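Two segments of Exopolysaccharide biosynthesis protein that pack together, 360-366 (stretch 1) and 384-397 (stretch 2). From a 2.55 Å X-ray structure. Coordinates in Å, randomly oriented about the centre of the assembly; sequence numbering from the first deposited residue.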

# COMPACT_ATOMS: atom_id res chain seq x y z
N GLY B 360 -2.62 11.65 -7.14
CA GLY B 360 -2.00 11.32 -8.44
C GLY B 360 -1.75 9.83 -8.56
O GLY B 360 -1.28 9.23 -7.58
N ALA B 361 -2.05 9.25 -9.72
CA ALA B 361 -1.88 7.80 -10.01
C ALA B 361 -1.62 7.59 -11.50
O ALA B 361 -2.32 8.19 -12.32
CB ALA B 361 -3.10 7.04 -9.55
N CYS B 362 -0.63 6.74 -11.83
CA CYS B 362 -0.29 6.33 -13.22
C CYS B 362 -0.01 7.58 -14.08
O CYS B 362 -0.79 7.84 -15.01
CB CYS B 362 -1.41 5.48 -13.81
SG CYS B 362 -1.73 3.98 -12.85
N LEU B 363 1.06 8.31 -13.75
CA LEU B 363 1.50 9.54 -14.45
C LEU B 363 2.92 9.34 -14.99
O LEU B 363 3.80 8.95 -14.20
CB LEU B 363 1.47 10.72 -13.47
CG LEU B 363 0.14 10.96 -12.74
CD1 LEU B 363 0.27 12.13 -11.78
CD2 LEU B 363 -1.00 11.21 -13.72
N ARG B 364 3.13 9.59 -16.29
CA ARG B 364 4.47 9.59 -16.93
C ARG B 364 4.81 11.03 -17.36
O ARG B 364 3.99 11.64 -18.07
CB ARG B 364 4.51 8.64 -18.13
CG ARG B 364 4.45 7.17 -17.76
CD ARG B 364 4.93 6.25 -18.87
NE ARG B 364 6.25 5.67 -18.62
CZ ARG B 364 6.50 4.65 -17.79
NH1 ARG B 364 5.52 4.09 -17.11
NH2 ARG B 364 7.73 4.20 -17.65
N PHE B 365 5.97 11.54 -16.92
CA PHE B 365 6.51 12.86 -17.30
C PHE B 365 7.74 12.66 -18.21
O PHE B 365 8.82 12.33 -17.69
CB PHE B 365 6.86 13.68 -16.05
CG PHE B 365 5.72 13.82 -15.08
CD1 PHE B 365 4.60 14.58 -15.39
CD2 PHE B 365 5.76 13.18 -13.85
CE1 PHE B 365 3.55 14.70 -14.50
CE2 PHE B 365 4.71 13.31 -12.95
CZ PHE B 365 3.61 14.07 -13.27
N ASN B 366 7.55 12.83 -19.52
CA ASN B 366 8.61 12.68 -20.55
C ASN B 366 9.01 14.07 -21.07
O ASN B 366 8.12 14.77 -21.58
CB ASN B 366 8.16 11.79 -21.71
CG ASN B 366 7.82 10.38 -21.28
OD1 ASN B 366 8.43 9.84 -20.36
ND2 ASN B 366 6.85 9.77 -21.94
N ASP B 384 1.09 8.00 -6.48
CA ASP B 384 1.46 6.57 -6.63
C ASP B 384 1.70 6.27 -8.12
O ASP B 384 1.06 6.92 -8.96
CB ASP B 384 0.36 5.66 -6.06
CG ASP B 384 0.72 4.18 -6.08
OD1 ASP B 384 1.77 3.83 -5.51
OD2 ASP B 384 -0.06 3.40 -6.67
N GLN B 385 2.59 5.31 -8.41
CA GLN B 385 2.91 4.84 -9.78
C GLN B 385 3.11 6.04 -10.72
O GLN B 385 2.30 6.21 -11.63
CB GLN B 385 1.79 3.94 -10.31
CG GLN B 385 1.81 2.53 -9.74
CD GLN B 385 0.96 1.60 -10.57
OE1 GLN B 385 1.47 0.77 -11.32
NE2 GLN B 385 -0.35 1.75 -10.45
N TRP B 386 4.16 6.83 -10.48
CA TRP B 386 4.54 7.97 -11.36
C TRP B 386 5.98 7.79 -11.84
O TRP B 386 6.81 7.30 -11.06
CB TRP B 386 4.33 9.33 -10.68
CG TRP B 386 5.07 9.52 -9.39
CD1 TRP B 386 4.69 9.11 -8.15
CD2 TRP B 386 6.32 10.22 -9.22
NE1 TRP B 386 5.61 9.49 -7.21
CE2 TRP B 386 6.62 10.17 -7.84
CE3 TRP B 386 7.21 10.86 -10.08
CZ2 TRP B 386 7.78 10.74 -7.31
CZ3 TRP B 386 8.35 11.43 -9.56
CH2 TRP B 386 8.63 11.37 -8.19
N TYR B 387 6.24 8.17 -13.09
CA TYR B 387 7.53 7.98 -13.79
C TYR B 387 7.93 9.31 -14.45
O TYR B 387 7.06 9.96 -15.05
CB TYR B 387 7.41 6.81 -14.79
CG TYR B 387 6.81 5.56 -14.20
CD1 TYR B 387 5.43 5.41 -14.08
CD2 TYR B 387 7.61 4.51 -13.77
CE1 TYR B 387 4.87 4.27 -13.54
CE2 TYR B 387 7.06 3.36 -13.23
CZ TYR B 387 5.69 3.24 -13.11
OH TYR B 387 5.14 2.10 -12.58
N ALA B 388 9.19 9.71 -14.29
CA ALA B 388 9.78 10.93 -14.90
C ALA B 388 11.03 10.55 -15.70
O ALA B 388 11.93 9.93 -15.12
CB ALA B 388 10.10 11.94 -13.82
N SER B 389 11.05 10.89 -17.00
CA SER B 389 12.16 10.59 -17.94
C SER B 389 12.66 11.88 -18.60
O SER B 389 11.85 12.54 -19.29
CB SER B 389 11.75 9.58 -18.98
OG SER B 389 12.65 9.60 -20.08
N ALA B 390 13.93 12.22 -18.39
CA ALA B 390 14.67 13.29 -19.10
C ALA B 390 13.94 14.63 -18.95
O ALA B 390 13.79 15.35 -19.96
CB ALA B 390 14.83 12.91 -20.56
N CYS B 391 13.51 14.95 -17.73
CA CYS B 391 12.87 16.25 -17.37
C CYS B 391 13.94 17.20 -16.82
O CYS B 391 14.73 16.76 -15.96
CB CYS B 391 11.74 16.04 -16.36
SG CYS B 391 10.45 14.91 -16.95
N THR B 392 13.96 18.44 -17.30
CA THR B 392 15.01 19.45 -16.99
C THR B 392 14.54 20.40 -15.87
O THR B 392 15.41 21.04 -15.25
CB THR B 392 15.43 20.22 -18.24
OG1 THR B 392 14.38 21.11 -18.63
CG2 THR B 392 15.78 19.31 -19.40
N GLY B 393 13.22 20.48 -15.63
CA GLY B 393 12.63 21.27 -14.54
C GLY B 393 12.40 20.42 -13.30
O GLY B 393 12.85 19.25 -13.30
N ASP B 394 11.73 20.98 -12.29
CA ASP B 394 11.27 20.24 -11.09
C ASP B 394 10.15 19.28 -11.51
O ASP B 394 9.38 19.65 -12.42
CB ASP B 394 10.79 21.18 -9.98
CG ASP B 394 11.87 22.07 -9.39
OD1 ASP B 394 13.06 21.80 -9.65
OD2 ASP B 394 11.51 23.01 -8.66
N VAL B 395 10.06 18.11 -10.88
CA VAL B 395 9.00 17.10 -11.16
C VAL B 395 7.89 17.28 -10.11
O VAL B 395 6.85 17.87 -10.45
CB VAL B 395 9.58 15.67 -11.19
CG1 VAL B 395 8.50 14.62 -11.42
CG2 VAL B 395 10.67 15.54 -12.25
N ILE B 396 8.10 16.81 -8.87
CA ILE B 396 7.13 16.96 -7.74
C ILE B 396 7.57 18.16 -6.89
O ILE B 396 8.57 18.04 -6.16
CB ILE B 396 7.03 15.67 -6.91
CG1 ILE B 396 6.94 14.41 -7.78
CG2 ILE B 396 5.87 15.75 -5.92
CD1 ILE B 396 5.76 14.39 -8.73
N GLN B 397 6.84 19.28 -7.01
CA GLN B 397 7.12 20.54 -6.27
C GLN B 397 5.90 20.89 -5.41
O GLN B 397 4.77 20.77 -5.91
CB GLN B 397 7.44 21.67 -7.26
CG GLN B 397 7.97 22.94 -6.60
CD GLN B 397 6.87 23.88 -6.17
OE1 GLN B 397 5.92 24.14 -6.91
NE2 GLN B 397 7.00 24.42 -4.97

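Strands 363-366 and 386-389 lie side by side and parallel. Their axes approach to 4.6 Å, with only 6° between their directions. Together the stretches bury 655 Å².

Stretch 2 begins at Asp 384. Asp 384 N donates to Gly 360 O at 2.9 Å, and Asp 384 O accepts a weak bond from Cys 362 N at 3.3 Å. At Gln 385 the chain turns a corner, and it does so beside Cys 362, where stretch 1 turns too. Both residues have positive phi. The two corners lie side by side, with Cys 362 CA 4.9 Å from Gln 385 CA. Gln 385 O then accepts a hydrogen bond from Leu 363 N at 3.2 Å.

Trp 386 pairs with Leu 363. Leu 363 CB and Trp 386 CB are 4.2 Å apart, an apolar contact, but the end of the Trp 386 side chain leads away.

Tyr 387 bonds to stretch 1 through both its N and its O. Tyr 387 N donates to Leu 363 O at 2.8 Å, and Tyr 387 O accepts from Phe 365 N at 2.7 Å. As is usual in parallel strands, these two residues flank its partner, Arg 364. The Arg 364 guanidinium lies flat on the Tyr 387 ring, with planes at 18°. Arg 364 CZ sits 4.2 Å from the centroid of the Tyr 387 ring, so the positive charge meets the pi face.

Ala 388 pairs with Phe 365, on the same face as Leu 363 and Trp 386; Ala 388 CB and Phe 365 CB are 4.3 Å apart. Ser 389 N donates to Phe 365 O at 2.7 Å, a nearly straight bond.

Beyond the strand, stretch 2 loops back to Phe 365. Phe 365 CB lies 3.9 Å from Cys 391 SG, and Phe 365 CD2 lies 3.9 Å from Val 395 CG1. Ile 396 CD1 reaches Phe 365 CE2 at 4.5 Å. The Val 395 and Ile 396 contacts help bury the Phe 365 ring.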